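Local coordinates for protein Cys-Gly metallodipeptidase DUG1 (Saccharomyces cerevisiae, PDB 4G1P) that hydrolyses Cys-Gly dipeptides as a zinc- or manganese-dependent metallopeptidase and serves as the catalytic component of the complex that degrades glutathione, at residues N219-I224 against G343-R348; M249-S254 against D367-S372. All coordinates share one frame; numbering follows the deposited sequence.

Interaction 1 (N219-I224 against G343-R348). With CYS (cysteine), chain E.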
loop_
_atom_site.group_PDB
_atom_site.type_symbol
_atom_site.label_atom_id
_atom_site.label_comp_id
_atom_site.label_asym_id
_atom_site.label_seq_id
_atom_site.Cartn_x
_atom_site.Cartn_y
_atom_site.Cartn_z
ATOM N N ASN A 219 1.946 -4.547 -21.255
ATOM C CA ASN A 219 2.032 -5.819 -20.553
ATOM C C ASN A 219 2.207 -5.552 -19.068
ATOM O O ASN A 219 3.174 -4.907 -18.653
ATOM C CB ASN A 219 3.177 -6.676 -21.105
ATOM C CG ASN A 219 2.814 -7.368 -22.413
ATOM O OD1 ASN A 219 1.955 -6.896 -23.157
ATOM N ND2 ASN A 219 3.453 -8.497 -22.685
ATOM N N TYR A 220 1.256 -6.007 -18.268
ATOM C CA TYR A 220 1.294 -5.692 -16.851
ATOM C C TYR A 220 1.694 -6.924 -16.053
ATOM O O TYR A 220 1.042 -7.974 -16.140
ATOM C CB TYR A 220 -0.051 -5.149 -16.384
ATOM C CG TYR A 220 0.033 -4.283 -15.151
ATOM C CD1 TYR A 220 0.248 -4.841 -13.902
ATOM C CD2 TYR A 220 -0.104 -2.909 -15.235
ATOM C CE1 TYR A 220 0.328 -4.051 -12.768
ATOM C CE2 TYR A 220 -0.029 -2.114 -14.111
ATOM C CZ TYR A 220 0.189 -2.693 -12.875
ATOM O OH TYR A 220 0.253 -1.917 -11.743
ATOM N N TYR A 221 2.769 -6.787 -15.282
ATOM C CA TYR A 221 3.334 -7.916 -14.542
ATOM C C TYR A 221 3.300 -7.717 -13.029
ATOM O O TYR A 221 3.295 -6.584 -12.518
ATOM C CB TYR A 221 4.779 -8.190 -14.984
ATOM C CG TYR A 221 4.912 -8.520 -16.446
ATOM C CD1 TYR A 221 4.628 -9.786 -16.914
ATOM C CD2 TYR A 221 5.308 -7.556 -17.360
ATOM C CE1 TYR A 221 4.733 -10.091 -18.255
ATOM C CE2 TYR A 221 5.415 -7.847 -18.706
ATOM C CZ TYR A 221 5.125 -9.116 -19.150
ATOM O OH TYR A 221 5.232 -9.418 -20.493
ATOM N N GLN A 222 3.280 -8.837 -12.319
ATOM C CA GLN A 222 3.508 -8.826 -10.883
ATOM C C GLN A 222 4.557 -9.871 -10.537
ATOM O O GLN A 222 4.459 -11.029 -10.955
ATOM C CB GLN A 222 2.211 -9.052 -10.086
ATOM C CG GLN A 222 1.542 -10.393 -10.306
ATOM C CD GLN A 222 0.272 -10.546 -9.493
ATOM O OE1 GLN A 222 -0.163 -9.619 -8.813
ATOM N NE2 GLN A 222 -0.329 -11.723 -9.559
ATOM N N THR A 223 5.581 -9.445 -9.807
ATOM C CA THR A 223 6.581 -10.380 -9.302
ATOM C C THR A 223 6.222 -10.759 -7.870
ATOM O O THR A 223 6.118 -9.887 -7.007
ATOM C CB THR A 223 8.009 -9.791 -9.362
ATOM O OG1 THR A 223 8.442 -9.746 -10.722
ATOM C CG2 THR A 223 8.984 -10.653 -8.582
ATOM N N ILE A 224 6.019 -12.055 -7.633
ATOM C CA ILE A 224 5.574 -12.534 -6.326
ATOM C C ILE A 224 6.688 -13.227 -5.545
ATOM O O ILE A 224 7.264 -14.201 -6.012
ATOM C CB ILE A 224 4.393 -13.495 -6.455
ATOM C CG1 ILE A 224 3.420 -12.994 -7.528
ATOM C CG2 ILE A 224 3.699 -13.643 -5.120
ATOM C CD1 ILE A 224 2.249 -13.937 -7.795
ATOM N N GLY A 343 5.277 -7.245 -6.459
ATOM C CA GLY A 343 5.794 -6.048 -7.098
ATOM C C GLY A 343 5.077 -5.788 -8.417
ATOM O O GLY A 343 4.984 -6.682 -9.261
ATOM N N LYS A 344 4.567 -4.571 -8.585
ATOM C CA LYS A 344 3.791 -4.224 -9.773
ATOM C C LYS A 344 4.611 -3.405 -10.776
ATOM O O LYS A 344 5.198 -2.376 -10.432
ATOM C CB LYS A 344 2.525 -3.461 -9.368
ATOM C CG LYS A 344 1.675 -4.175 -8.311
ATOM C CD LYS A 344 1.108 -5.472 -8.853
ATOM C CE LYS A 344 0.311 -6.229 -7.816
ATOM N NZ LYS A 344 -0.809 -5.436 -7.296
ATOM N N PHE A 345 4.666 -3.874 -12.015
ATOM C CA PHE A 345 5.352 -3.136 -13.084
ATOM C C PHE A 345 4.803 -3.485 -14.479
ATOM O O PHE A 345 4.392 -4.619 -14.755
ATOM C CB PHE A 345 6.870 -3.368 -13.030
ATOM C CG PHE A 345 7.281 -4.768 -13.379
ATOM C CD1 PHE A 345 7.199 -5.783 -12.444
ATOM C CD2 PHE A 345 7.748 -5.073 -14.641
ATOM C CE1 PHE A 345 7.580 -7.071 -12.762
ATOM C CE2 PHE A 345 8.124 -6.364 -14.968
ATOM C CZ PHE A 345 8.044 -7.362 -14.025
ATOM N N SER A 346 4.794 -2.505 -15.362
ATOM C CA SER A 346 4.315 -2.753 -16.718
ATOM C C SER A 346 5.283 -2.263 -17.796
ATOM O O SER A 346 6.117 -1.368 -17.569
ATOM C CB SER A 346 2.933 -2.146 -16.918
ATOM O OG SER A 346 2.957 -0.775 -16.594
ATOM N N ILE A 347 5.173 -2.877 -18.969
ATOM C CA ILE A 347 5.961 -2.469 -20.115
ATOM C C ILE A 347 5.049 -1.991 -21.240
ATOM O O ILE A 347 4.085 -2.669 -21.619
ATOM C CB ILE A 347 6.858 -3.608 -20.614
ATOM C CG1 ILE A 347 7.794 -4.086 -19.482
ATOM C CG2 ILE A 347 7.652 -3.150 -21.817
ATOM C CD1 ILE A 347 8.652 -5.308 -19.826
ATOM N N ARG A 348 5.335 -0.799 -21.748
ATOM C CA ARG A 348 4.637 -0.294 -22.921
ATOM C C ARG A 348 5.284 -0.871 -24.166
ATOM O O ARG A 348 6.461 -0.646 -24.423
ATOM C CB ARG A 348 4.673 1.232 -22.948
ATOM C CG ARG A 348 3.911 1.891 -21.791
ATOM C CD ARG A 348 2.406 1.718 -21.909
ATOM N NE ARG A 348 1.736 2.136 -20.685
ATOM C CZ ARG A 348 0.415 2.219 -20.520
ATOM N NH1 ARG A 348 -0.423 1.952 -21.523
ATOM N NH2 ARG A 348 -0.069 2.600 -19.340
HETATM N N CYS E . -5.372 2.215 -18.979
HETATM C CA CYS E . -4.245 1.304 -18.930
HETATM C C CYS E . -3.056 1.945 -19.650
HETATM O O CYS E . -3.159 2.348 -20.808
HETATM C CB CYS E . -4.617 -0.054 -19.530
HETATM S SG CYS E . -3.327 -1.259 -19.467
#
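Tyr220 and Ser346 form the non-hydrogen-bonded pair at which two antiparallel strands come nearest, CA to CA 4.2 Å. On either side of it, Asn219 with Ile347 and Tyr221 with Phe345 are each joined by two backbone hydrogen bonds. The first torsion of Tyr220 (chi1 -156°) sets CG roughly anti to the backbone N, and from CB the ring runs out across the neighbouring strand. CG and CD2 meet Ser346 CB, CD2 at 3.6 Å, CE1 approaches Lys344 CB, and OH ends 3.6 Å from Lys344 CB. His322 lies nearly parallel to this ring, while the hydroxyl bonds to the Lys334 carbonyl of the second subunit. An alanine here would probably leave that carbonyl without its mate and open a gap beside His322 and Lys344 CB. On the sheet's opposite face, Tyr221 CB makes a CH-pi contact over the Phe345 ring, 3.8 Å from its centroid, and Thr223 OG1, hydrogen-bonded to Thr381 OG1, sits at that ring's edge. Beyond the pairing, Arg348 NH1 donates a straight bond of 2.9 Å to O of the bound cysteine. The arrangement is that of an antiparallel sheet in the lid domain of an M20 metallopeptidase, here extending to the substrate pocket.

Interaction 2 (M249-S254 against D367-S372)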
loop_
_atom_site.group_PDB
_atom_site.type_symbol
_atom_site.label_atom_id
_atom_site.label_comp_id
_atom_site.label_asym_id
_atom_site.label_seq_id
_atom_site.Cartn_x
_atom_site.Cartn_y
_atom_site.Cartn_z
ATOM N N MET A 249 13.187 -5.589 -3.607
ATOM C CA MET A 249 13.819 -4.339 -4.002
ATOM C C MET A 249 14.931 -4.605 -5.003
ATOM O O MET A 249 15.179 -3.814 -5.915
ATOM C CB MET A 249 14.364 -3.589 -2.792
ATOM C CG MET A 249 13.295 -3.265 -1.756
ATOM S SD MET A 249 11.942 -2.231 -2.369
ATOM C CE MET A 249 10.700 -3.419 -2.908
ATOM N N GLN A 250 15.596 -5.736 -4.844
ATOM C CA GLN A 250 16.660 -6.083 -5.755
ATOM C C GLN A 250 16.128 -6.529 -7.119
ATOM O O GLN A 250 16.613 -6.082 -8.150
ATOM C CB GLN A 250 17.598 -7.102 -5.104
ATOM C CG GLN A 250 18.638 -6.406 -4.240
ATOM C CD GLN A 250 19.129 -7.236 -3.073
ATOM O OE1 GLN A 250 18.849 -8.431 -2.972
ATOM N NE2 GLN A 250 19.874 -6.596 -2.173
ATOM N N VAL A 251 15.119 -7.385 -7.128
ATOM C CA VAL A 251 14.577 -7.859 -8.388
ATOM C C VAL A 251 13.948 -6.709 -9.164
ATOM O O VAL A 251 14.232 -6.509 -10.344
ATOM C CB VAL A 251 13.564 -8.999 -8.178
ATOM C CG1 VAL A 251 12.800 -9.276 -9.454
ATOM C CG2 VAL A 251 14.282 -10.261 -7.721
ATOM N N LEU A 252 13.111 -5.943 -8.480
ATOM C CA LEU A 252 12.411 -4.819 -9.085
ATOM C C LEU A 252 13.398 -3.765 -9.540
ATOM O O LEU A 252 13.212 -3.126 -10.570
ATOM C CB LEU A 252 11.457 -4.200 -8.069
ATOM C CG LEU A 252 9.958 -4.263 -8.326
ATOM C CD1 LEU A 252 9.603 -5.406 -9.270
ATOM C CD2 LEU A 252 9.220 -4.383 -7.003
ATOM N N GLY A 253 14.460 -3.592 -8.762
ATOM C CA GLY A 253 15.433 -2.552 -9.024
ATOM C C GLY A 253 16.383 -2.909 -10.149
ATOM O O GLY A 253 17.337 -2.190 -10.410
ATOM N N SER A 254 16.114 -4.014 -10.829
ATOM C CA SER A 254 17.013 -4.508 -11.852
ATOM C C SER A 254 16.330 -4.450 -13.201
ATOM O O SER A 254 16.866 -4.943 -14.194
ATOM C CB SER A 254 17.398 -5.955 -11.557
ATOM O OG SER A 254 16.332 -6.831 -11.897
ATOM N N ASP A 367 13.632 -14.337 -12.829
ATOM C CA ASP A 367 14.030 -15.603 -12.232
ATOM C C ASP A 367 15.541 -15.620 -11.992
ATOM O O ASP A 367 16.032 -16.078 -10.942
ATOM C CB ASP A 367 13.609 -16.775 -13.126
ATOM C CG ASP A 367 12.116 -17.089 -13.033
ATOM O OD1 ASP A 367 11.442 -16.580 -12.118
ATOM O OD2 ASP A 367 11.605 -17.864 -13.859
ATOM N N ALA A 368 16.278 -15.090 -12.957
ATOM C CA ALA A 368 17.726 -15.157 -12.906
ATOM C C ALA A 368 18.258 -14.209 -11.854
ATOM O O ALA A 368 19.219 -14.513 -11.147
ATOM C CB ALA A 368 18.314 -14.819 -14.249
ATOM N N LYS A 369 17.641 -13.042 -11.770
ATOM C CA LYS A 369 18.071 -12.059 -10.807
ATOM C C LYS A 369 17.786 -12.640 -9.433
ATOM O O LYS A 369 18.662 -12.647 -8.561
ATOM C CB LYS A 369 17.327 -10.748 -11.006
ATOM C CG LYS A 369 17.677 -9.683 -9.997
ATOM C CD LYS A 369 19.153 -9.389 -10.010
ATOM C CE LYS A 369 19.482 -8.295 -9.022
ATOM N NZ LYS A 369 20.903 -7.895 -9.098
ATOM N N PHE A 370 16.575 -13.162 -9.256
ATOM C CA PHE A 370 16.202 -13.698 -7.963
ATOM C C PHE A 370 17.132 -14.815 -7.546
ATOM O O PHE A 370 17.591 -14.830 -6.422
ATOM C CB PHE A 370 14.761 -14.195 -7.914
ATOM C CG PHE A 370 14.422 -14.858 -6.619
ATOM C CD1 PHE A 370 14.227 -14.104 -5.475
ATOM C CD2 PHE A 370 14.346 -16.235 -6.524
ATOM C CE1 PHE A 370 13.931 -14.717 -4.266
ATOM C CE2 PHE A 370 14.051 -16.858 -5.318
ATOM C CZ PHE A 370 13.842 -16.101 -4.192
ATOM N N LYS A 371 17.417 -15.739 -8.458
ATOM C CA LYS A 371 18.277 -16.871 -8.139
ATOM C C LYS A 371 19.675 -16.424 -7.724
ATOM O O LYS A 371 20.299 -17.027 -6.844
ATOM C CB LYS A 371 18.363 -17.831 -9.316
ATOM C CG LYS A 371 19.248 -19.039 -9.058
ATOM C CD LYS A 371 19.501 -19.809 -10.346
ATOM C CE LYS A 371 20.508 -20.924 -10.152
ATOM N NZ LYS A 371 20.931 -21.493 -11.461
ATOM N N SER A 372 20.154 -15.346 -8.333
ATOM C CA SER A 372 21.465 -14.809 -7.991
ATOM C C SER A 372 21.488 -14.149 -6.616
ATOM O O SER A 372 22.521 -13.626 -6.191
ATOM C CB SER A 372 21.890 -13.770 -9.020
ATOM O OG SER A 372 21.276 -12.529 -8.747
#
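Val251 and Lys369 bring two helix ends together with their CA atoms 6.0 Å apart, and no hydrogen bond joins the segments. The helix holding Val251 closes with Gly253 N bonded to Met249 O, after which Gly253 departs from helical geometry; Ser254 then turns back, its N and OG both donating to Val251 O, with OG 2.6 Å away. That carbonyl is therefore gripped twice, and Ser254 OG is also hydrogen-bonded to His365, one turn before Lys369. Helices 244-252 and 355-371 lie on the same face of the lid-domain sheet, and with its strands they follow the beta-alpha-beta-beta-alpha-beta order of a ferredoxin-like fold. Across the contact, Lys369 does most of the touching through its aliphatic chain. Its CG reaches Val251 CA at 3.9 Å and Ser254 OG at 3.7 Å. The bend at chi2 (58°) places CD beside Ser254 CB, and CE comes within 3.7 Å of Gln250 O. Against Phe370, Val251 uses one branch: CG2, anti to its own carbonyl carbon, packs on Phe370 CB at 4.0 Å and lies at the edge of the Phe370 ring, near its plane. Phe370 carries that ring away from helix 244-252, where it touches Ser375 and Asn377.

Overall arrangement
Interactions 1 and 2, with centres about 14 Å apart, are successive layers of one domain: a strand pair and the helices laid on it. Leu252, which takes no part in interaction 2 itself, bridges them, its CD2 3.8 Å from Gly343 CA and its CD1 4.0 Å from Phe345 CD1; Val251 CG1 adds a contact with Thr223 CG2 at 4.1 Å. Strand 340-349 is followed in the chain by helix 355-371. Only interaction 1 approaches the catalytic site: the Tyr220 side chain is about 9 Å from a bound glycine and about 11 Å from a zinc ion, whereas 249-254 against 367-372 lies away from it. Both reach the second subunit of the homodimer.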